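Local coordinates for protein dihydropteroate synthase (Xanthomonas albilineans, PDB 6Q62) that probably condenses para-aminobenzoate with the diphosphate of 6-hydroxymethyl-7,8-dihydropterin to give 7,8-dihydropteroate, the precursor of folates, at residues L15-R21 against G256-L260; V139-H145 against R186-G192. All blocks are in the same frame, centred on the assembly; numbering follows the deposited sequence.

Contact 1 of 2, residues L15-R21 against G256-L260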
ATOM      1  N   LEU A  15     -16.055  19.040  -4.299  1.00 15.40           N
ATOM      2  CA  LEU A  15     -15.239  17.957  -3.766  1.00 15.29           C
ATOM      3  C   LEU A  15     -16.150  17.199  -2.789  1.00 18.39           C
ATOM      4  O   LEU A  15     -16.490  17.732  -1.728  1.00 19.51           O
ATOM      5  CB  LEU A  15     -14.006  18.537  -3.037  1.00 15.48           C
ATOM      6  CG  LEU A  15     -13.045  17.530  -2.406  1.00 20.28           C
ATOM      7  CD1 LEU A  15     -12.384  16.651  -3.484  1.00 21.28           C
ATOM      8  CD2 LEU A  15     -11.985  18.240  -1.550  1.00 20.32           C
ATOM      9  N   THR A  16     -16.561  15.977  -3.150  1.00 16.45           N
ATOM     10  CA  THR A  16     -17.447  15.167  -2.307  1.00 16.44           C
ATOM     11  C   THR A  16     -16.633  14.178  -1.489  1.00 18.63           C
ATOM     12  O   THR A  16     -15.960  13.320  -2.063  1.00 18.46           O
ATOM     13  CB  THR A  16     -18.533  14.479  -3.159  1.00 28.11           C
ATOM     14  OG1 THR A  16     -19.110  15.453  -4.032  1.00 28.40           O
ATOM     15  CG2 THR A  16     -19.616  13.820  -2.294  1.00 26.22           C
ATOM     16  N   LEU A  17     -16.695  14.296  -0.158  1.00 15.74           N
ATOM     17  CA  LEU A  17     -15.930  13.433   0.728  1.00 16.20           C
ATOM     18  C   LEU A  17     -16.761  12.255   1.222  1.00 19.75           C
ATOM     19  O   LEU A  17     -16.860  12.001   2.427  1.00 20.18           O
ATOM     20  CB  LEU A  17     -15.263  14.221   1.880  1.00 16.73           C
ATOM     21  CG  LEU A  17     -14.437  15.449   1.450  1.00 21.09           C
ATOM     22  CD1 LEU A  17     -13.887  16.169   2.650  1.00 22.02           C
ATOM     23  CD2 LEU A  17     -13.284  15.059   0.542  1.00 21.49           C
ATOM     24  N   ASP A  18     -17.365  11.538   0.269  1.00 17.71           N
ATOM     25  CA  ASP A  18     -18.148  10.321   0.536  1.00 18.59           C
ATOM     26  C   ASP A  18     -17.180   9.113   0.691  1.00 21.16           C
ATOM     27  O   ASP A  18     -17.567   8.017   1.089  1.00 20.39           O
ATOM     28  CB  ASP A  18     -19.170  10.090  -0.599  1.00 21.78           C
ATOM     29  CG  ASP A  18     -18.577   9.884  -1.985  1.00 32.44           C
ATOM     30  OD1 ASP A  18     -17.568  10.550  -2.308  1.00 29.52           O
ATOM     31  OD2 ASP A  18     -19.135   9.073  -2.751  1.00 45.68           O
ATOM     32  N   ARG A  19     -15.926   9.331   0.323  1.00 15.48           N
ATOM     33  CA  ARG A  19     -14.831   8.360   0.417  1.00 15.58           C
ATOM     34  C   ARG A  19     -13.516   9.167   0.452  1.00 18.19           C
ATOM     35  O   ARG A  19     -13.525  10.338   0.055  1.00 17.08           O
ATOM     36  CB  ARG A  19     -14.839   7.365  -0.787  1.00 17.46           C
ATOM     37  CG  ARG A  19     -14.647   7.981  -2.166  1.00 21.89           C
ATOM     38  CD  ARG A  19     -14.708   6.925  -3.246  1.00 40.54           C
ATOM     39  NE  ARG A  19     -14.891   7.503  -4.581  1.00 61.39           N
ATOM     40  CZ  ARG A  19     -13.942   7.592  -5.512  1.00 81.93           C
ATOM     41  NH1 ARG A  19     -12.716   7.143  -5.268  1.00 73.24           N
ATOM     42  NH2 ARG A  19     -14.214   8.122  -6.698  1.00 68.53           N
ATOM     43  N   PRO A  20     -12.379   8.587   0.895  1.00 15.18           N
ATOM     44  CA  PRO A  20     -11.122   9.367   0.891  1.00 13.47           C
ATOM     45  C   PRO A  20     -10.749   9.844  -0.504  1.00 17.71           C
ATOM     46  O   PRO A  20     -10.831   9.092  -1.470  1.00 18.04           O
ATOM     47  CB  PRO A  20     -10.084   8.387   1.443  1.00 15.34           C
ATOM     48  CG  PRO A  20     -10.891   7.401   2.222  1.00 21.46           C
ATOM     49  CD  PRO A  20     -12.168   7.235   1.452  1.00 17.60           C
ATOM     50  N   ARG A  21     -10.377  11.116  -0.597  1.00 12.81           N
ATOM     51  CA  ARG A  21     -10.016  11.778  -1.845  1.00 12.80           C
ATOM     52  C   ARG A  21      -8.527  12.101  -1.849  1.00 14.83           C
ATOM     53  O   ARG A  21      -7.902  12.199  -0.787  1.00 14.42           O
ATOM     54  CB  ARG A  21     -10.881  13.035  -2.053  1.00 13.80           C
ATOM     55  CG  ARG A  21     -12.390  12.723  -2.115  1.00 24.97           C
ATOM     56  CD  ARG A  21     -12.784  12.140  -3.458  1.00 28.98           C
ATOM     57  NE  ARG A  21     -14.189  11.731  -3.520  1.00 24.16           N
ATOM     58  CZ  ARG A  21     -14.760  11.232  -4.609  1.00 41.16           C
ATOM     59  NH1 ARG A  21     -14.071  11.121  -5.737  1.00 33.81           N
ATOM     60  NH2 ARG A  21     -16.036  10.877  -4.591  1.00 27.59           N
ATOM     61  N   GLY A 256      -9.913   7.099   9.261  1.00 11.28           N
ATOM     62  CA  GLY A 256     -10.856   8.201   9.156  1.00 12.14           C
ATOM     63  C   GLY A 256     -10.482   9.395   8.301  1.00 14.06           C
ATOM     64  O   GLY A 256     -11.341  10.255   8.070  1.00 13.26           O
ATOM     65  N   ALA A 257      -9.230   9.474   7.795  1.00 10.62           N
ATOM     66  CA  ALA A 257      -8.853  10.630   6.969  1.00  9.97           C
ATOM     67  C   ALA A 257      -9.678  10.641   5.675  1.00 13.23           C
ATOM     68  O   ALA A 257      -9.871   9.574   5.072  1.00 13.61           O
ATOM     69  CB  ALA A 257      -7.360  10.604   6.653  1.00 11.24           C
ATOM     70  N   LEU A 258     -10.260  11.815   5.314  1.00 10.63           N
ATOM     71  CA  LEU A 258     -11.038  11.932   4.054  1.00 10.20           C
ATOM     72  C   LEU A 258     -10.250  12.579   2.922  1.00 12.27           C
ATOM     73  O   LEU A 258     -10.689  12.583   1.764  1.00 10.81           O
ATOM     74  CB  LEU A 258     -12.397  12.627   4.247  1.00 10.34           C
ATOM     75  CG  LEU A 258     -13.395  11.766   5.019  1.00 14.95           C
ATOM     76  CD1 LEU A 258     -14.517  12.634   5.630  1.00 15.97           C
ATOM     77  CD2 LEU A 258     -13.888  10.607   4.146  1.00 14.69           C
ATOM     78  N   LEU A 259      -9.096  13.151   3.245  1.00  9.51           N
ATOM     79  CA  LEU A 259      -8.246  13.757   2.200  1.00  8.25           C
ATOM     80  C   LEU A 259      -6.813  13.316   2.431  1.00 10.72           C
ATOM     81  O   LEU A 259      -6.355  13.281   3.586  1.00  8.63           O
ATOM     82  CB  LEU A 259      -8.334  15.316   2.245  1.00 10.09           C
ATOM     83  CG  LEU A 259      -9.045  16.032   1.090  1.00 19.07           C
ATOM     84  CD1 LEU A 259      -8.690  17.505   1.093  1.00 20.05           C
ATOM     85  CD2 LEU A 259      -8.594  15.519  -0.269  1.00 23.27           C
ATOM     86  N   LEU A 260      -6.109  12.998   1.350  1.00  7.01           N
ATOM     87  CA  LEU A 260      -4.722  12.476   1.422  1.00  7.61           C
ATOM     88  C   LEU A 260      -3.850  13.305   0.519  1.00  9.51           C
ATOM     89  O   LEU A 260      -4.151  13.447  -0.676  1.00  8.48           O
ATOM     90  CB  LEU A 260      -4.646  10.982   1.009  1.00  8.56           C
ATOM     91  CG  LEU A 260      -5.552  10.063   1.862  1.00 12.08           C
ATOM     92  CD1 LEU A 260      -5.760   8.750   1.186  1.00 14.66           C
ATOM     93  CD2 LEU A 260      -4.997   9.917   3.316  1.00 11.47           C
TER
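R21 does two jobs at once: its backbone bridges to L258 and L260 on the partner strand, while its side chain turns back to brace the loop that leads up to it. The backbone half is a parallel pairing with L259. R21 N donates to L258 O at 2.8 Å, nearly straight at hydrogen (167°) but approaching from above the carbonyl plane, and L260 N returns a 2.9 Å bond to R21 O. L259 lays its CD2 methyl 3.4 Å from R21 O, with chi1 at -111°, off the staggered positions. L17 and L258 cross at a slant, CB to CB at 4.0 Å, and both methyls of L258 lie against L17 O, CD2 the nearer. P20 sets CB and CG against the A257 carbonyl oxygen, P20 CG lying 3.7 Å from A257 O, and packs outward on helices 242-254 and 265-279.

The side chain of R21 bends at chi2 (-77°), which folds its guanidinium back over the turn. R21 NE donates to T16 O at 2.8 Å, tilted from the guanidinium plane, and R21 NH2 makes an in-plane salt bridge to the syn lone pair of D18 OD1, also at 2.8 Å. NH1 has a second carboxylate in D58. With three acceptors gripping it, the group is fixed in rotation, and R19 NE lies over one face of the R21 guanidinium, displaced toward the rim. The pairing of strand 21-27 with strand 259-262 is the first-to-last strand junction that closes a TIM barrel.

Contact 2 of 2, residues V139-H145 against R186-G192; sequences VPVVLMH and RLLIDPG. With 6GU (6-chloroguanine), chain E.
V141 to M144 pair residue for residue with L187 to D190 in parallel, the short strand axes 4.4 Å apart at closest approach and 29° from alignment, and five backbone hydrogen bonds run from V141 N to R186 O at one end to H145 N to D190 O at the other. The two faces of this ribbon differ sharply. On one, V141 and L187 lie side by side, CG1 to CD2 at 3.6 Å, and L143 crosses L187 at a slant and brings CD1 to the same methyl; L187 and I189 continue against helix 162-179. On the other face, V142, M144, L188 and D190 point into the barrel.

There the polar work begins. The D190 side chain, with CG anti to the backbone N (chi1 179°), runs alongside M144, pointing the same way, and M144 CG lies 3.6 Å from D190 CG. D190 OD1 accepts G192 N at 2.8 Å, met from above the carboxylate plane, so that an Asx turn steadies the group. D190 OD2 faces the bound 6-chloroguanine, whose amino N2 donates to it at 2.8 Å and whose N1 stands 2.6 Å away. With chi1 (-162°) and chi2 both near anti, the M144 chain runs out straight and sets M144 SD 3.6 Å from ligand N1; the bend at chi3 turns only CE. V142 CG1 approaches ligand N2 at 3.9 Å. N120 and K226 supply further hydrogen bonds to the ligand. Past the strand ends, H145 CB rests on P191 O, while H145 ND1, P191 O and G192 O all bond to K197 NZ. An acceptor held in place by its own turn, beside a thioether and a valine methyl, suits the amino-bearing edge of a purine, and is consistent with recognition of a pterin's 2-amino edge.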
ATOM      1  N   VAL A 139     -14.210  30.232   0.789  1.00 11.86           N
ATOM      2  CA  VAL A 139     -13.693  28.992   0.227  1.00  9.94           C
ATOM      3  C   VAL A 139     -13.328  28.056   1.386  1.00 11.34           C
ATOM      4  O   VAL A 139     -12.995  28.542   2.481  1.00 10.97           O
ATOM      5  CB  VAL A 139     -12.431  29.209  -0.709  1.00 12.91           C
ATOM      6  CG1 VAL A 139     -12.787  29.951  -1.999  1.00 12.31           C
ATOM      7  CG2 VAL A 139     -11.295  29.912   0.026  1.00 12.59           C
ATOM      8  N   PRO A 140     -13.236  26.723   1.141  1.00  9.19           N
ATOM      9  CA  PRO A 140     -12.784  25.822   2.203  1.00  7.78           C
ATOM     10  C   PRO A 140     -11.347  26.124   2.621  1.00  8.54           C
ATOM     11  O   PRO A 140     -10.547  26.607   1.811  1.00 10.66           O
ATOM     12  CB  PRO A 140     -12.887  24.429   1.565  1.00  9.66           C
ATOM     13  CG  PRO A 140     -13.921  24.592   0.443  1.00 14.38           C
ATOM     14  CD  PRO A 140     -13.667  25.981  -0.059  1.00 11.25           C
ATOM     15  N   VAL A 141     -11.000  25.750   3.841  1.00  7.82           N
ATOM     16  CA  VAL A 141      -9.652  26.018   4.367  1.00  7.99           C
ATOM     17  C   VAL A 141      -9.169  24.863   5.216  1.00 10.33           C
ATOM     18  O   VAL A 141      -9.915  24.346   6.045  1.00 11.01           O
ATOM     19  CB  VAL A 141      -9.554  27.376   5.128  1.00 10.34           C
ATOM     20  CG1 VAL A 141     -10.528  27.397   6.325  1.00 10.93           C
ATOM     21  CG2 VAL A 141      -8.110  27.632   5.606  1.00  9.99           C
ATOM     22  N   VAL A 142      -7.904  24.483   5.033  1.00  8.20           N
ATOM     23  CA  VAL A 142      -7.283  23.449   5.844  1.00  7.28           C
ATOM     24  C   VAL A 142      -6.541  24.132   6.983  1.00  8.78           C
ATOM     25  O   VAL A 142      -5.669  24.958   6.729  1.00 10.16           O
ATOM     26  CB  VAL A 142      -6.283  22.579   5.030  1.00 10.42           C
ATOM     27  CG1 VAL A 142      -5.663  21.490   5.915  1.00  9.91           C
ATOM     28  CG2 VAL A 142      -6.930  21.966   3.783  1.00  9.84           C
ATOM     29  N   LEU A 143      -6.826  23.725   8.222  1.00  9.09           N
ATOM     30  CA  LEU A 143      -6.144  24.200   9.401  1.00  8.26           C
ATOM     31  C   LEU A 143      -5.178  23.116   9.856  1.00 10.21           C
ATOM     32  O   LEU A 143      -5.598  22.070  10.341  1.00 10.21           O
ATOM     33  CB  LEU A 143      -7.163  24.525  10.510  1.00  8.41           C
ATOM     34  CG  LEU A 143      -8.345  25.466  10.126  1.00  9.72           C
ATOM     35  CD1 LEU A 143      -9.345  25.563  11.283  1.00  9.63           C
ATOM     36  CD2 LEU A 143      -7.847  26.888   9.745  1.00 11.63           C
ATOM     37  N   MET A 144      -3.897  23.354   9.680  1.00  7.82           N
ATOM     38  CA  MET A 144      -2.889  22.358  10.014  1.00  8.40           C
ATOM     39  C   MET A 144      -2.210  22.679  11.339  1.00 13.30           C
ATOM     40  O   MET A 144      -2.138  23.855  11.727  1.00 12.75           O
ATOM     41  CB  MET A 144      -1.859  22.306   8.873  1.00  9.54           C
ATOM     42  CG  MET A 144      -0.997  21.028   8.870  1.00 11.47           C
ATOM     43  SD  MET A 144       0.510  21.201   7.883  1.00 13.47           S
ATOM     44  CE  MET A 144       1.552  22.087   9.051  1.00 10.88           C
ATOM     45  N   HIS A 145      -1.693  21.651  12.022  1.00 11.16           N
ATOM     46  CA  HIS A 145      -0.937  21.865  13.239  1.00 10.62           C
ATOM     47  C   HIS A 145       0.551  21.952  12.937  1.00 15.38           C
ATOM     48  O   HIS A 145       1.130  21.079  12.300  1.00 11.84           O
ATOM     49  CB  HIS A 145      -1.160  20.753  14.280  1.00 10.60           C
ATOM     50  CG  HIS A 145      -0.247  20.887  15.478  1.00 13.66           C
ATOM     51  ND1 HIS A 145       1.006  20.298  15.510  1.00 14.92           N
ATOM     52  CD2 HIS A 145      -0.425  21.578  16.631  1.00 14.91           C
ATOM     53  CE1 HIS A 145       1.549  20.638  16.673  1.00 14.46           C
ATOM     54  NE2 HIS A 145       0.725  21.394  17.388  1.00 14.56           N
ATOM     55  N   ARG A 186     -16.910  24.703   5.932  1.00 12.35           N
ATOM     56  CA  ARG A 186     -15.807  24.980   5.021  1.00 11.22           C
ATOM     57  C   ARG A 186     -14.457  24.595   5.664  1.00 15.14           C
ATOM     58  O   ARG A 186     -13.418  24.811   5.053  1.00 16.33           O
ATOM     59  CB  ARG A 186     -15.831  26.481   4.635  1.00 11.73           C
ATOM     60  CG  ARG A 186     -16.918  26.791   3.577  1.00 14.57           C
ATOM     61  CD  ARG A 186     -16.944  28.242   3.152  1.00 19.34           C
ATOM     62  NE  ARG A 186     -18.032  28.466   2.199  1.00 30.34           N
ATOM     63  CZ  ARG A 186     -19.072  29.254   2.422  1.00 42.37           C
ATOM     64  NH1 ARG A 186     -19.163  29.938   3.554  1.00 31.68           N
ATOM     65  NH2 ARG A 186     -20.009  29.402   1.495  1.00 31.83           N
ATOM     66  N   LEU A 187     -14.456  24.068   6.880  1.00  9.36           N
ATOM     67  CA  LEU A 187     -13.201  23.751   7.565  1.00  9.61           C
ATOM     68  C   LEU A 187     -12.748  22.328   7.350  1.00 14.23           C
ATOM     69  O   LEU A 187     -13.578  21.414   7.320  1.00 12.80           O
ATOM     70  CB  LEU A 187     -13.331  23.985   9.080  1.00  9.50           C
ATOM     71  CG  LEU A 187     -13.729  25.390   9.544  1.00 12.76           C
ATOM     72  CD1 LEU A 187     -13.820  25.450  11.059  1.00 12.19           C
ATOM     73  CD2 LEU A 187     -12.755  26.450   9.046  1.00 13.07           C
ATOM     74  N   LEU A 188     -11.410  22.126   7.304  1.00 10.78           N
ATOM     75  CA  LEU A 188     -10.759  20.822   7.281  1.00  9.38           C
ATOM     76  C   LEU A 188      -9.651  20.966   8.300  1.00 10.11           C
ATOM     77  O   LEU A 188      -9.183  22.093   8.532  1.00  9.41           O
ATOM     78  CB  LEU A 188     -10.135  20.487   5.913  1.00 10.00           C
ATOM     79  CG  LEU A 188     -11.120  20.336   4.736  1.00 13.77           C
ATOM     80  CD1 LEU A 188     -11.250  21.624   3.975  1.00 15.52           C
ATOM     81  CD2 LEU A 188     -10.629  19.262   3.787  1.00 14.73           C
ATOM     82  N   ILE A 189      -9.243  19.850   8.928  1.00  7.49           N
ATOM     83  CA  ILE A 189      -8.131  19.910   9.890  1.00  7.43           C
ATOM     84  C   ILE A 189      -7.058  18.920   9.483  1.00 12.34           C
ATOM     85  O   ILE A 189      -7.332  17.977   8.744  1.00 12.42           O
ATOM     86  CB  ILE A 189      -8.570  19.741  11.354  1.00 11.08           C
ATOM     87  CG1 ILE A 189      -9.280  18.358  11.579  1.00 10.49           C
ATOM     88  CG2 ILE A 189      -9.405  20.955  11.791  1.00 10.95           C
ATOM     89  CD1 ILE A 189      -9.655  18.063  13.047  1.00 14.36           C
ATOM     90  N   ASP A 190      -5.832  19.142   9.955  1.00  9.11           N
ATOM     91  CA  ASP A 190      -4.731  18.286   9.561  1.00  9.36           C
ATOM     92  C   ASP A 190      -3.751  18.269  10.740  1.00 12.28           C
ATOM     93  O   ASP A 190      -3.336  19.347  11.189  1.00 11.85           O
ATOM     94  CB  ASP A 190      -4.096  18.922   8.319  1.00  9.21           C
ATOM     95  CG  ASP A 190      -2.908  18.211   7.727  1.00 13.46           C
ATOM     96  OD1 ASP A 190      -2.240  17.448   8.457  1.00 12.35           O
ATOM     97  OD2 ASP A 190      -2.618  18.449   6.558  1.00 15.70           O
ATOM     98  N   PRO A 191      -3.335  17.078  11.216  1.00 10.01           N
ATOM     99  CA  PRO A 191      -2.373  17.029  12.349  1.00  9.79           C
ATOM    100  C   PRO A 191      -0.973  17.492  12.023  1.00 12.67           C
ATOM    101  O   PRO A 191      -0.125  17.583  12.923  1.00 14.83           O
ATOM    102  CB  PRO A 191      -2.379  15.548  12.749  1.00 12.02           C
ATOM    103  CG  PRO A 191      -2.712  14.836  11.494  1.00 15.30           C
ATOM    104  CD  PRO A 191      -3.728  15.710  10.787  1.00 10.27           C
ATOM    105  N   GLY A 192      -0.693  17.706  10.747  1.00  9.21           N
ATOM    106  CA  GLY A 192       0.607  18.201  10.309  1.00  8.23           C
ATOM    107  C   GLY A 192       1.734  17.222  10.501  1.00 13.70           C
ATOM    108  O   GLY A 192       2.700  17.520  11.220  1.00 12.23           O
TER
HETATM  109 CL6  6GU E 401       1.218  17.299   5.851  1.00 32.98          CL
HETATM  110  N1  6GU E 401      -0.465  19.013   5.229  1.00 18.64           N
HETATM  111  C2  6GU E 401      -0.789  20.227   4.624  1.00 16.84           C
HETATM  112  N2  6GU E 401      -2.035  20.619   4.845  1.00 20.10           N
HETATM  113  N3  6GU E 401       0.067  21.011   3.876  1.00 12.39           N
HETATM  114  C4  6GU E 401       1.348  20.511   3.784  1.00 13.50           C
HETATM  115  C5  6GU E 401       1.758  19.295   4.394  1.00 20.19           C
HETATM  116  C6  6GU E 401       0.786  18.637   5.080  1.00 21.79           C
HETATM  117  N7  6GU E 401       3.109  19.083   4.128  1.00 20.52           N
HETATM  118  C8  6GU E 401       3.475  20.188   3.365  1.00 20.86           C
HETATM  119  N9  6GU E 401       2.450  21.053   3.137  1.00 18.12           N

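Leaving the N-terminal hairpin, the chain enters strand 21-27 through 15-21, and the partner of that segment comes only after 234 further residues. Contact 1 therefore closes the wider loop and seals the ring. Contact 2 is nested within it: 139-145 and 186-192 are separated by 40 residues, and strand 141-144, helix 162-179 and strand 187-190 together form a right-handed beta-alpha-beta crossover, which builds an arc of the barrel wall. The centres of the two contacts lie 13 Å apart, and they meet across the interior, where L259 CD1 touches L188 CD2 at 3.8 Å. L8 of the hairpin bridges both, packing on L15 and L17 as well as on P140 and L188.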